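Local coordinates for protein P47 (Clostridium botulinum, PDB 6EKT) that may belong to a progenitor toxin complex that protects botulinum neurotoxin type A2 on its passage through the host gut, at residues A[53-58]-A[158-163]; A[103-108]-A[148-153]; A[184-189]-A[400-405]; A[301-306]-A[389-394]; A[330-335]-A[378-383]. All coordinates share one frame; numbering follows the deposited sequence.

Contact 1 (A[53-58]-A[158-163])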
# COMPACT_ATOMS: atom_id res chain seq x y z
N PHE A 53 25.52 22.36 -15.62
CA PHE A 53 24.62 23.50 -15.74
C PHE A 53 25.45 24.74 -16.04
O PHE A 53 26.38 25.07 -15.28
CB PHE A 53 23.81 23.75 -14.44
CG PHE A 53 22.74 22.71 -14.13
CD1 PHE A 53 22.40 21.67 -15.01
CD2 PHE A 53 22.03 22.81 -12.92
CE1 PHE A 53 21.39 20.76 -14.69
CE2 PHE A 53 21.02 21.90 -12.59
CZ PHE A 53 20.71 20.87 -13.48
N LEU A 54 25.12 25.40 -17.16
CA LEU A 54 25.64 26.73 -17.50
C LEU A 54 24.53 27.78 -17.50
O LEU A 54 23.40 27.50 -17.91
CB LEU A 54 26.30 26.73 -18.89
CG LEU A 54 27.38 25.71 -19.26
CD1 LEU A 54 27.56 25.60 -20.77
CD2 LEU A 54 28.70 26.13 -18.62
N TYR A 55 24.89 29.00 -17.08
CA TYR A 55 24.02 30.16 -17.18
C TYR A 55 24.87 31.41 -17.43
O TYR A 55 25.90 31.60 -16.79
CB TYR A 55 23.15 30.33 -15.92
CG TYR A 55 22.41 31.65 -15.88
CD1 TYR A 55 21.18 31.82 -16.55
CD2 TYR A 55 22.95 32.75 -15.21
CE1 TYR A 55 20.52 33.04 -16.54
CE2 TYR A 55 22.30 33.97 -15.19
CZ TYR A 55 21.09 34.11 -15.85
OH TYR A 55 20.45 35.32 -15.82
N SER A 56 24.40 32.25 -18.35
CA SER A 56 25.07 33.50 -18.72
C SER A 56 24.08 34.65 -18.85
O SER A 56 22.92 34.45 -19.20
CB SER A 56 25.78 33.34 -20.06
OG SER A 56 27.02 32.71 -19.87
N ASN A 57 24.57 35.85 -18.55
CA ASN A 57 23.80 37.07 -18.74
C ASN A 57 24.80 38.17 -19.08
O ASN A 57 25.46 38.72 -18.19
CB ASN A 57 22.99 37.41 -17.48
CG ASN A 57 22.00 38.55 -17.70
OD1 ASN A 57 22.29 39.55 -18.37
ND2 ASN A 57 20.83 38.41 -17.10
N ILE A 58 24.92 38.45 -20.37
CA ILE A 58 25.95 39.36 -20.87
C ILE A 58 25.69 40.82 -20.47
O ILE A 58 26.63 41.53 -20.12
CB ILE A 58 26.23 39.19 -22.38
CG1 ILE A 58 24.96 39.36 -23.23
CG2 ILE A 58 26.91 37.84 -22.66
CD1 ILE A 58 25.24 39.96 -24.59
N PHE A 158 26.31 33.61 -5.42
CA PHE A 158 26.22 32.19 -5.72
C PHE A 158 24.76 31.70 -5.65
O PHE A 158 24.29 31.00 -6.56
CB PHE A 158 27.13 31.36 -4.80
CG PHE A 158 26.98 29.87 -4.99
CD1 PHE A 158 27.45 29.23 -6.14
CD2 PHE A 158 26.36 29.09 -4.00
CE1 PHE A 158 27.29 27.85 -6.32
CE2 PHE A 158 26.22 27.71 -4.16
CZ PHE A 158 26.68 27.09 -5.32
N ASN A 159 24.06 32.08 -4.59
CA ASN A 159 22.66 31.68 -4.40
C ASN A 159 21.78 32.09 -5.54
O ASN A 159 20.97 31.29 -6.02
CB ASN A 159 22.10 32.24 -3.09
CG ASN A 159 22.71 31.57 -1.88
OD1 ASN A 159 23.37 30.52 -2.00
ND2 ASN A 159 22.55 32.20 -0.71
N LYS A 160 21.95 33.34 -5.98
CA LYS A 160 21.20 33.86 -7.11
C LYS A 160 21.52 33.09 -8.39
O LYS A 160 20.60 32.67 -9.09
CB LYS A 160 21.46 35.36 -7.28
CG LYS A 160 20.63 36.02 -8.36
CD LYS A 160 21.46 36.24 -9.63
CE LYS A 160 20.72 37.11 -10.63
NZ LYS A 160 21.22 36.84 -12.02
N LEU A 161 22.81 32.91 -8.67
CA LEU A 161 23.23 32.26 -9.92
C LEU A 161 22.96 30.75 -9.94
O LEU A 161 22.74 30.19 -11.02
CB LEU A 161 24.71 32.55 -10.23
CG LEU A 161 25.01 34.00 -10.63
CD1 LEU A 161 26.51 34.27 -10.59
CD2 LEU A 161 24.47 34.26 -12.04
N LEU A 162 22.98 30.11 -8.78
CA LEU A 162 22.60 28.70 -8.68
C LEU A 162 21.16 28.48 -9.14
O LEU A 162 20.88 27.56 -9.90
CB LEU A 162 22.79 28.12 -7.26
CG LEU A 162 22.44 26.61 -7.15
CD1 LEU A 162 23.46 25.82 -6.35
CD2 LEU A 162 21.03 26.38 -6.60
N ILE A 163 20.26 29.32 -8.66
CA ILE A 163 18.85 29.20 -9.02
C ILE A 163 18.68 29.47 -10.52
O ILE A 163 17.97 28.74 -11.20
CB ILE A 163 17.99 30.12 -8.15
CG1 ILE A 163 18.11 29.67 -6.69
CG2 ILE A 163 16.54 30.10 -8.60
CD1 ILE A 163 17.38 30.56 -5.70

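Contact 2 (A[103-108]-A[148-153])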
# COMPACT_ATOMS: atom_id res chain seq x y z
N SER A 103 34.85 24.30 -7.28
CA SER A 103 35.34 22.95 -6.97
C SER A 103 35.26 22.69 -5.47
O SER A 103 35.74 23.50 -4.67
CB SER A 103 36.79 22.77 -7.44
OG SER A 103 36.88 22.95 -8.84
N GLY A 104 34.63 21.57 -5.10
CA GLY A 104 34.50 21.17 -3.70
C GLY A 104 33.40 21.86 -2.92
O GLY A 104 33.29 21.68 -1.70
N ILE A 105 32.56 22.64 -3.61
CA ILE A 105 31.38 23.28 -3.00
C ILE A 105 30.22 22.26 -2.99
O ILE A 105 29.98 21.55 -3.99
CB ILE A 105 31.02 24.63 -3.69
CG1 ILE A 105 31.93 25.78 -3.18
CG2 ILE A 105 29.58 25.06 -3.43
CD1 ILE A 105 33.40 25.63 -3.47
N ASN A 106 29.52 22.20 -1.85
CA ASN A 106 28.55 21.13 -1.56
C ASN A 106 27.20 21.70 -1.06
O ASN A 106 26.91 21.68 0.15
CB ASN A 106 29.19 20.13 -0.57
CG ASN A 106 28.38 18.85 -0.41
OD1 ASN A 106 27.51 18.53 -1.23
ND2 ASN A 106 28.69 18.10 0.64
N PRO A 107 26.36 22.22 -1.99
CA PRO A 107 25.08 22.82 -1.62
C PRO A 107 24.05 21.80 -1.16
O PRO A 107 24.07 20.63 -1.60
CB PRO A 107 24.60 23.49 -2.92
CG PRO A 107 25.82 23.55 -3.82
CD PRO A 107 26.57 22.30 -3.45
N VAL A 108 23.17 22.24 -0.27
CA VAL A 108 22.00 21.46 0.12
C VAL A 108 20.78 22.23 -0.34
O VAL A 108 20.55 23.38 0.07
CB VAL A 108 21.95 21.21 1.65
CG1 VAL A 108 20.75 20.34 2.01
CG2 VAL A 108 23.25 20.57 2.12
N GLY A 148 31.64 25.06 4.02
CA GLY A 148 31.95 26.38 4.61
C GLY A 148 32.78 27.37 3.80
O GLY A 148 33.28 28.36 4.35
N ASN A 149 32.91 27.13 2.50
CA ASN A 149 33.82 27.90 1.64
C ASN A 149 33.24 29.19 1.06
O ASN A 149 33.99 30.08 0.67
CB ASN A 149 34.37 27.02 0.51
CG ASN A 149 35.30 25.94 1.01
OD1 ASN A 149 36.52 26.08 0.92
ND2 ASN A 149 34.74 24.86 1.56
N LEU A 150 31.91 29.29 0.99
CA LEU A 150 31.29 30.51 0.48
C LEU A 150 30.81 31.42 1.62
O LEU A 150 30.15 30.96 2.56
CB LEU A 150 30.15 30.19 -0.50
CG LEU A 150 30.58 29.55 -1.82
CD1 LEU A 150 29.38 28.88 -2.46
CD2 LEU A 150 31.21 30.53 -2.80
N GLN A 151 31.17 32.70 1.53
CA GLN A 151 30.75 33.68 2.53
C GLN A 151 30.37 35.04 1.95
O GLN A 151 30.74 35.37 0.82
CB GLN A 151 31.82 33.83 3.61
CG GLN A 151 31.65 32.82 4.73
CD GLN A 151 32.19 33.32 6.05
OE1 GLN A 151 33.40 33.50 6.21
NE2 GLN A 151 31.29 33.54 7.01
N GLU A 152 29.59 35.80 2.73
CA GLU A 152 29.24 37.20 2.45
C GLU A 152 28.75 37.42 1.01
O GLU A 152 27.84 36.69 0.57
CB GLU A 152 30.40 38.15 2.84
CG GLU A 152 30.66 38.20 4.34
CD GLU A 152 32.08 38.58 4.70
OE1 GLU A 152 32.26 39.44 5.59
OE2 GLU A 152 33.03 38.02 4.11
N GLU A 153 29.34 38.38 0.29
CA GLU A 153 29.00 38.67 -1.11
C GLU A 153 29.05 37.42 -2.00
O GLU A 153 28.14 37.22 -2.82
CB GLU A 153 29.89 39.78 -1.72
CG GLU A 153 29.69 41.20 -1.17
CD GLU A 153 30.39 41.43 0.17
OE1 GLU A 153 31.31 40.64 0.51
OE2 GLU A 153 30.02 42.37 0.89

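Contact 3 (A[184-189]-A[400-405])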
# COMPACT_ATOMS: atom_id res chain seq x y z
N SER A 184 -4.59 -0.48 -15.46
CA SER A 184 -3.74 -1.63 -15.18
C SER A 184 -4.51 -2.93 -15.29
O SER A 184 -5.72 -2.93 -15.51
CB SER A 184 -3.16 -1.53 -13.76
OG SER A 184 -4.16 -1.83 -12.80
N ASP A 185 -3.78 -4.03 -15.10
CA ASP A 185 -4.35 -5.37 -15.09
C ASP A 185 -5.21 -5.61 -13.85
O ASP A 185 -6.17 -6.38 -13.89
CB ASP A 185 -3.22 -6.41 -15.24
CG ASP A 185 -2.66 -6.48 -16.67
OD1 ASP A 185 -3.45 -6.64 -17.61
OD2 ASP A 185 -1.42 -6.37 -16.86
N ILE A 186 -4.87 -4.93 -12.76
CA ILE A 186 -5.58 -5.08 -11.50
C ILE A 186 -6.38 -3.80 -11.22
O ILE A 186 -5.90 -2.86 -10.57
CB ILE A 186 -4.61 -5.52 -10.37
CG1 ILE A 186 -3.92 -6.83 -10.76
CG2 ILE A 186 -5.35 -5.74 -9.05
CD1 ILE A 186 -2.55 -7.03 -10.13
N GLU A 187 -7.59 -3.78 -11.77
CA GLU A 187 -8.45 -2.59 -11.84
C GLU A 187 -8.76 -1.94 -10.48
O GLU A 187 -8.83 -0.70 -10.39
CB GLU A 187 -9.75 -2.96 -12.56
CG GLU A 187 -10.64 -1.80 -12.94
CD GLU A 187 -11.71 -2.21 -13.93
OE1 GLU A 187 -12.88 -2.36 -13.51
OE2 GLU A 187 -11.40 -2.41 -15.13
N TRP A 188 -8.94 -2.75 -9.45
CA TRP A 188 -9.31 -2.23 -8.12
C TRP A 188 -8.25 -1.33 -7.48
O TRP A 188 -8.56 -0.55 -6.58
CB TRP A 188 -9.76 -3.35 -7.17
CG TRP A 188 -8.70 -4.31 -6.75
CD1 TRP A 188 -8.45 -5.54 -7.30
CD2 TRP A 188 -7.74 -4.15 -5.69
NE1 TRP A 188 -7.40 -6.14 -6.66
CE2 TRP A 188 -6.96 -5.32 -5.65
CE3 TRP A 188 -7.48 -3.13 -4.75
CZ2 TRP A 188 -5.90 -5.50 -4.74
CZ3 TRP A 188 -6.44 -3.31 -3.83
CH2 TRP A 188 -5.67 -4.49 -3.83
N MET A 189 -7.01 -1.46 -7.96
CA MET A 189 -5.89 -0.60 -7.54
C MET A 189 -5.82 0.77 -8.21
O MET A 189 -5.12 1.68 -7.69
CB MET A 189 -4.56 -1.33 -7.75
CG MET A 189 -4.34 -2.51 -6.82
SD MET A 189 -2.70 -3.25 -6.96
CE MET A 189 -1.67 -2.04 -6.11
N ILE A 400 -5.36 -15.89 -2.98
CA ILE A 400 -4.55 -15.97 -4.19
C ILE A 400 -3.30 -15.14 -3.91
O ILE A 400 -3.39 -13.94 -3.60
CB ILE A 400 -5.28 -15.38 -5.40
CG1 ILE A 400 -6.54 -16.19 -5.71
CG2 ILE A 400 -4.35 -15.30 -6.62
CD1 ILE A 400 -7.66 -15.32 -6.22
N ASN A 401 -2.14 -15.78 -4.02
CA ASN A 401 -0.90 -15.05 -3.92
C ASN A 401 -0.56 -14.45 -5.28
O ASN A 401 0.03 -15.13 -6.12
CB ASN A 401 0.23 -15.95 -3.37
CG ASN A 401 1.57 -15.22 -3.26
OD1 ASN A 401 1.81 -14.22 -3.93
ND2 ASN A 401 2.46 -15.75 -2.43
N ASN A 402 -0.97 -13.20 -5.51
CA ASN A 402 -0.51 -12.41 -6.68
C ASN A 402 0.29 -11.17 -6.21
O ASN A 402 0.22 -10.11 -6.84
CB ASN A 402 -1.70 -11.97 -7.55
CG ASN A 402 -2.65 -11.02 -6.83
OD1 ASN A 402 -2.60 -10.87 -5.61
ND2 ASN A 402 -3.52 -10.36 -7.59
N PHE A 403 1.06 -11.34 -5.14
CA PHE A 403 1.60 -10.21 -4.38
C PHE A 403 2.70 -9.47 -5.14
O PHE A 403 2.78 -8.23 -5.06
CB PHE A 403 2.08 -10.68 -2.99
CG PHE A 403 1.00 -11.42 -2.18
CD1 PHE A 403 -0.35 -11.03 -2.25
CD2 PHE A 403 1.36 -12.46 -1.32
CE1 PHE A 403 -1.32 -11.70 -1.51
CE2 PHE A 403 0.38 -13.12 -0.56
CZ PHE A 403 -0.96 -12.73 -0.65
N VAL A 404 3.52 -10.22 -5.88
CA VAL A 404 4.52 -9.60 -6.78
C VAL A 404 3.79 -8.72 -7.80
O VAL A 404 4.19 -7.56 -8.01
CB VAL A 404 5.46 -10.64 -7.46
CG1 VAL A 404 6.30 -10.00 -8.56
CG2 VAL A 404 6.36 -11.30 -6.44
N ASP A 405 2.74 -9.26 -8.43
CA ASP A 405 1.91 -8.48 -9.36
C ASP A 405 1.30 -7.23 -8.72
O ASP A 405 1.32 -6.16 -9.33
CB ASP A 405 0.81 -9.32 -10.01
CG ASP A 405 1.35 -10.42 -10.92
OD1 ASP A 405 2.53 -10.38 -11.33
OD2 ASP A 405 0.59 -11.35 -11.20
O HOH W 1 -6.37 -8.96 -7.23

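Contact 4 (A[301-306]-A[389-394])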
# COMPACT_ATOMS: atom_id res chain seq x y z
N PRO A 301 -27.23 -28.47 5.45
CA PRO A 301 -27.30 -27.31 6.35
C PRO A 301 -27.54 -26.00 5.59
O PRO A 301 -27.15 -25.85 4.40
CB PRO A 301 -25.92 -27.28 7.01
CG PRO A 301 -25.37 -28.66 6.84
CD PRO A 301 -26.01 -29.27 5.64
N LYS A 302 -28.18 -25.06 6.27
CA LYS A 302 -28.45 -23.74 5.73
C LYS A 302 -27.85 -22.72 6.70
O LYS A 302 -27.99 -22.87 7.92
CB LYS A 302 -29.97 -23.50 5.58
CG LYS A 302 -30.74 -24.61 4.87
CD LYS A 302 -30.31 -24.76 3.41
CE LYS A 302 -31.05 -25.92 2.78
NZ LYS A 302 -30.51 -26.05 1.39
N ILE A 303 -27.14 -21.71 6.18
CA ILE A 303 -26.64 -20.65 7.04
C ILE A 303 -27.45 -19.41 6.67
O ILE A 303 -27.45 -18.99 5.50
CB ILE A 303 -25.12 -20.40 6.85
CG1 ILE A 303 -24.31 -21.66 7.23
CG2 ILE A 303 -24.64 -19.19 7.69
CD1 ILE A 303 -22.82 -21.57 6.85
N ASN A 304 -28.16 -18.86 7.66
CA ASN A 304 -29.02 -17.72 7.40
C ASN A 304 -28.39 -16.37 7.70
O ASN A 304 -28.77 -15.38 7.10
CB ASN A 304 -30.35 -17.87 8.13
CG ASN A 304 -31.10 -19.11 7.69
OD1 ASN A 304 -31.29 -19.35 6.49
ND2 ASN A 304 -31.49 -19.94 8.65
N ASN A 305 -27.44 -16.34 8.64
CA ASN A 305 -26.75 -15.08 9.01
C ASN A 305 -25.27 -15.40 9.12
O ASN A 305 -24.89 -16.38 9.76
CB ASN A 305 -27.24 -14.52 10.35
CG ASN A 305 -28.73 -14.35 10.39
OD1 ASN A 305 -29.43 -15.14 11.02
ND2 ASN A 305 -29.25 -13.33 9.71
N PHE A 306 -24.46 -14.55 8.51
CA PHE A 306 -23.04 -14.73 8.45
C PHE A 306 -22.43 -13.34 8.56
O PHE A 306 -22.87 -12.43 7.85
CB PHE A 306 -22.67 -15.35 7.08
CG PHE A 306 -21.22 -15.69 6.93
CD1 PHE A 306 -20.31 -14.75 6.40
CD2 PHE A 306 -20.74 -16.97 7.24
CE1 PHE A 306 -18.97 -15.08 6.23
CE2 PHE A 306 -19.40 -17.30 7.08
CZ PHE A 306 -18.51 -16.34 6.57
N LYS A 389 -19.36 -29.27 12.63
CA LYS A 389 -17.94 -29.60 12.36
C LYS A 389 -17.57 -29.31 10.90
O LYS A 389 -16.48 -28.77 10.62
CB LYS A 389 -17.61 -31.04 12.72
CG LYS A 389 -17.70 -31.31 14.24
CD LYS A 389 -16.53 -30.72 14.99
CE LYS A 389 -15.21 -31.41 14.64
NZ LYS A 389 -14.05 -30.78 15.35
N SER A 390 -18.49 -29.63 9.99
CA SER A 390 -18.26 -29.36 8.55
C SER A 390 -18.01 -27.88 8.30
O SER A 390 -17.00 -27.51 7.68
CB SER A 390 -19.43 -29.86 7.69
OG SER A 390 -19.16 -29.62 6.32
N ILE A 391 -18.92 -27.04 8.79
CA ILE A 391 -18.84 -25.60 8.60
C ILE A 391 -17.57 -25.06 9.26
O ILE A 391 -16.79 -24.34 8.60
CB ILE A 391 -20.11 -24.88 9.12
CG1 ILE A 391 -21.32 -25.33 8.29
CG2 ILE A 391 -19.92 -23.35 9.11
CD1 ILE A 391 -22.66 -24.92 8.89
N GLU A 392 -17.32 -25.43 10.52
CA GLU A 392 -16.12 -24.96 11.24
C GLU A 392 -14.86 -25.27 10.47
O GLU A 392 -13.97 -24.43 10.39
CB GLU A 392 -16.02 -25.58 12.64
CG GLU A 392 -17.05 -25.00 13.60
CD GLU A 392 -17.12 -25.73 14.93
OE1 GLU A 392 -16.55 -26.85 15.05
OE2 GLU A 392 -17.74 -25.16 15.86
N GLY A 393 -14.80 -26.47 9.90
CA GLY A 393 -13.59 -26.92 9.20
C GLY A 393 -13.41 -26.23 7.85
O GLY A 393 -12.31 -26.22 7.31
N ALA A 394 -14.50 -25.68 7.32
CA ALA A 394 -14.48 -25.08 5.98
C ALA A 394 -14.21 -23.57 6.03
O ALA A 394 -14.07 -22.95 4.99
CB ALA A 394 -15.79 -25.34 5.26

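Contact 5 (A[330-335]-A[378-383])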
# COMPACT_ATOMS: atom_id res chain seq x y z
N GLU A 330 -38.35 -33.55 7.77
CA GLU A 330 -37.89 -32.16 7.85
C GLU A 330 -38.47 -31.39 9.03
O GLU A 330 -37.90 -30.36 9.42
CB GLU A 330 -38.07 -31.43 6.52
CG GLU A 330 -37.33 -32.13 5.39
CD GLU A 330 -36.55 -31.17 4.52
OE1 GLU A 330 -37.15 -30.52 3.63
OE2 GLU A 330 -35.32 -31.07 4.72
N ALA A 331 -39.54 -31.92 9.64
CA ALA A 331 -40.13 -31.31 10.85
C ALA A 331 -39.14 -31.32 11.99
O ALA A 331 -39.20 -30.47 12.90
CB ALA A 331 -41.41 -32.05 11.26
N VAL A 332 -38.24 -32.29 11.96
CA VAL A 332 -37.21 -32.42 12.98
C VAL A 332 -35.96 -31.69 12.51
O VAL A 332 -35.42 -31.99 11.44
CB VAL A 332 -36.92 -33.89 13.30
CG1 VAL A 332 -35.77 -34.00 14.30
CG2 VAL A 332 -38.19 -34.57 13.84
N TYR A 333 -35.51 -30.72 13.32
CA TYR A 333 -34.40 -29.84 12.90
C TYR A 333 -33.69 -29.22 14.08
O TYR A 333 -34.22 -29.22 15.20
CB TYR A 333 -34.88 -28.76 11.93
CG TYR A 333 -35.59 -27.57 12.58
CD1 TYR A 333 -36.94 -27.66 12.93
CD2 TYR A 333 -34.91 -26.38 12.81
CE1 TYR A 333 -37.60 -26.58 13.52
CE2 TYR A 333 -35.55 -25.29 13.40
CZ TYR A 333 -36.88 -25.40 13.74
OH TYR A 333 -37.51 -24.33 14.30
N SER A 334 -32.50 -28.69 13.80
CA SER A 334 -31.70 -28.00 14.80
C SER A 334 -31.40 -26.59 14.34
O SER A 334 -31.12 -26.39 13.16
CB SER A 334 -30.36 -28.71 14.96
OG SER A 334 -30.51 -29.84 15.77
N ASP A 335 -31.47 -25.63 15.26
CA ASP A 335 -30.77 -24.36 15.09
C ASP A 335 -29.35 -24.50 15.59
O ASP A 335 -29.11 -25.22 16.56
CB ASP A 335 -31.46 -23.25 15.88
CG ASP A 335 -32.90 -23.04 15.46
OD1 ASP A 335 -33.14 -22.73 14.29
OD2 ASP A 335 -33.77 -23.21 16.32
N ALA A 378 -31.31 -39.30 18.42
CA ALA A 378 -29.99 -39.85 18.04
C ALA A 378 -29.59 -39.39 16.62
O ALA A 378 -28.43 -39.04 16.39
CB ALA A 378 -29.97 -41.37 18.13
N VAL A 379 -30.55 -39.35 15.71
CA VAL A 379 -30.27 -38.98 14.31
C VAL A 379 -29.92 -37.48 14.26
O VAL A 379 -28.90 -37.09 13.68
CB VAL A 379 -31.44 -39.31 13.37
CG1 VAL A 379 -31.16 -38.87 11.93
CG2 VAL A 379 -31.74 -40.82 13.39
N LEU A 380 -30.77 -36.65 14.87
CA LEU A 380 -30.55 -35.20 14.89
C LEU A 380 -29.24 -34.83 15.60
O LEU A 380 -28.53 -33.91 15.17
CB LEU A 380 -31.73 -34.48 15.54
CG LEU A 380 -31.74 -32.96 15.44
CD1 LEU A 380 -31.68 -32.47 13.99
CD2 LEU A 380 -32.97 -32.44 16.19
N SER A 381 -28.94 -35.53 16.70
CA SER A 381 -27.69 -35.26 17.43
C SER A 381 -26.48 -35.38 16.49
O SER A 381 -25.63 -34.47 16.40
CB SER A 381 -27.59 -36.27 18.60
OG SER A 381 -26.36 -36.14 19.26
N SER A 382 -26.44 -36.48 15.75
CA SER A 382 -25.34 -36.72 14.79
C SER A 382 -25.32 -35.71 13.65
O SER A 382 -24.25 -35.16 13.32
CB SER A 382 -25.39 -38.16 14.25
OG SER A 382 -24.97 -39.06 15.29
N VAL A 383 -26.49 -35.44 13.07
CA VAL A 383 -26.57 -34.51 11.94
C VAL A 383 -26.10 -33.12 12.36
O VAL A 383 -25.37 -32.45 11.62
CB VAL A 383 -28.00 -34.47 11.31
CG1 VAL A 383 -28.14 -33.35 10.26
CG2 VAL A 383 -28.32 -35.80 10.63

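Contact 1 (A[53-58]-A[158-163])
Tyr55 and Leu161 make the apolar touch between the outermost strand of a four-stranded antiparallel sheet, 52-57, and helix 152-168, in the N-terminal part of this TULIP-family protein, which resembles OrfX2. The Leu161 methyl CD2 approaches the phenol ring obliquely, 3.8 Å from Tyr55 CD2 and equally near Tyr55 CE2, and the two side chains cross at about a right angle. Tyr55 has its CG trans to the backbone N (chi1 170°), which carries the ring off the strand and up to the helix. Around this pair, Leu161 also packs on Gln62 and Ile64 of the neighbouring strand, while the tyrosine ring reaches Asn164, Ala165 and Gln168 further along the helix. Lys160 bends at chi2, and its NZ ends 4.2 Å from Tyr55 OH, too far for a hydrogen bond. That charge is held instead by Asn164 OD1 and Gln62 OE1, the second of which ties the helix back to the sheet. One step outward, the backbone of Tyr55 pairs with Ile64 and that of Phe53 with Met66, fixing the strand, and Phe53 sits edge-to-face with Phe166 and Phe68. The phenol oxygen gains a weak hold from its own strand: Asn57 ND2 donates to Tyr55 OH over 3.4 Å in a nearly straight line (164°), while Asn57 OD1 accepts from the backbone N of Lys60.

Contact 2 (A[103-108]-A[148-153])
Ile105 and Asn149 mark the closest backbone approach here, 7.0 Å between CA atoms, where two parts of the OrfX2-like TULIP domain pass each other: a loop, 103-108, and a segment, 148-153, that runs from a loop into helix 152-168. Each has a glycine with positive phi, Gly104 and Gly148, one residue ahead of the touching position. The backbones are tied together indirectly by the carboxylate of Asp145, whose OD1 accepts from Asn106 N and whose OD2 accepts from Asn149 N; Asn147 ND2 adds a bond to Gly104 O. Across the gap the contact itself is purely apolar. Ile105 and Leu150 cross at about a right angle, and the methyl Leu150 CD1 lies against both gamma carbons of the isoleucine, 3.9 Å from Ile105 CG2 and 4.1 Å from Ile105 CG1. Ile105 carries CG1 beside its backbone N (chi1 -80°), and the bend at chi2 (63°) leaves CD1 pointing to Asn149. Ile105, Leu150 and Pro107 all touch Phe158, so both segments pack on the first turns of helix 152-168. At the exposed margin Ile105 CD1 rests 4.3 Å from Asn149 CB.

Contact 3 (A[184-189]-A[400-405])
The start of helix 403-409 meets a loop that ends in a 3-10 turn, 187-189, through Ile186 and Asp405, at the surface near the middle of this elongated molecule. Ile186 extends its CD1 methyl to the first helical turn, 4.0 Å from Asp405 O and 4.1 Å from Asp405 CB, the two side chains crossing at about a right angle. The same methyl, Ile186 CD1, passes the amide of Asn402, 4.3 Å from Asn402 ND2. A water in the indole plane, at the ring edge, accepts from both Asn402 ND2 (3.2 Å) and Trp188 NE1 (3.1 Å). Met189 CG covers one indole face, offset toward the rim, and Trp188 goes on to pack on helix 244-252. Asn409, at the far end of the short helix, grips the loop as well, its OD1 accepting from Ile186 N and its ND2 bonding Ser184 OG. Asn402 holds the N-cap position but makes no capping bond with its side chain. The contact thus packs the loop between strands 178-181 and 193-199 on the start of helix 403-409, into which Asn401-Phe403 lead as an Asx turn, Asn401 OD1 accepting from Phe403 N (3.2 Å, 173°).

Contact 4 (A[301-306]-A[389-394])
Ile303 and Ile391 adopt the same shape, each with CG1 beside its backbone N and opposite the carbonyl carbon (chi1 -62° and -64°) and with chi2 extended, so each projects its CD1 methyl straight at the other. They come from strand 297-311 and from helix 374-394, the long helix packed against the curled antiparallel sheet, consistent with the TULIP plan of a sheet wrapped around a helix. The side chains meet tip to tip: Ile303 CD1 lies 3.9 Å from Ile391 CD1 and 4.1 Å from Ile391 CG2. Two positions before Ile303 on the chain, Pro301 turns the same way and adds a looser touch, its CB 4.4 Å from Ile391 CD1, while Lys302 between them points its CB away from the helix. Leu320 of strand 315-326 and Phe336 and Ile338 of strand 329-347 also touch Ile391, and all three touching residues of the contact are buried. Trp289 packs on both Pro301 and Ile391, and its NE1 is hydrogen-bonded to Ser390 OG of the helix. Just past Ile303 the strand carries a classic beta bulge, in which Asn304 and Asn305 both face Arg321. A single side chain spans the bulge from strand 279-288: Asn283 ND2 bonds Asn304 O, and Asn283 OD1 accepts from Phe306 N.

Contact 5 (A[330-335]-A[378-383])
Ser334 OG, pressed against Leu380, shares a hydrogen bond with Thr384 OG1, an oxygen that also bonds Leu380 O one helical turn back. Strand and helix are thus joined by a short polar chain running alongside the leucine. Ser334 OG lies 3.4 Å from Leu380 CG and equally near Leu380 CD1, so the hydroxyl rests on the fork of the side chain, while it is hydrogen-bonded to the threonine. Leu380 has CG trans to its backbone N (chi1 -171°), a setting that sends both methyls to the strand. Leu380 CD2 works on two fronts, lying 3.7 Å from Val332 CG1. The same methyl, Leu380 CD2, is 3.6 Å from the backbone oxygen Tyr333 O. Leu380 CD1 faces the backbone of the same tyrosine, 3.8 Å from Tyr333 C. Leu326, Tyr367 and Leu369 also pack on the leucine. The chain turns a corner at 331 and 332, so Val332 makes its contact from the bend and strand 333-335 follows. There the CB of Tyr333 points away from the helix; its ring stacks on His368 and makes a cation-pi contact with Arg325, and Asp335 OD2 bonds His368 NE2. One side of the strand therefore takes the aromatic and charged groups, and the other receives the helix, as would be expected of the central helix and enclosing strands of TULIP proteins.

Overall arrangement
The five contacts are strung along an elongated molecule. Contacts 1 and 2 sit at one end with centres about 15 Å apart, touching each other through Phe158 and Leu162 and sharing helix 152-168; contact 2 is nested within the chain loop closed by contact 1. At the opposite end contacts 4 and 5, their centres also about 15 Å apart, share helix 374-394 and one curled sheet, with contact 5 nested inside contact 4. Contact 3 lies between, about 47 Å from contact 1 and about 30 Å from contact 4, centre to centre, and its long chain loop encloses contacts 4 and 5. The centres of contacts 1 and 5 are about 89 Å apart, consistent with two helix-on-sheet units at the ends.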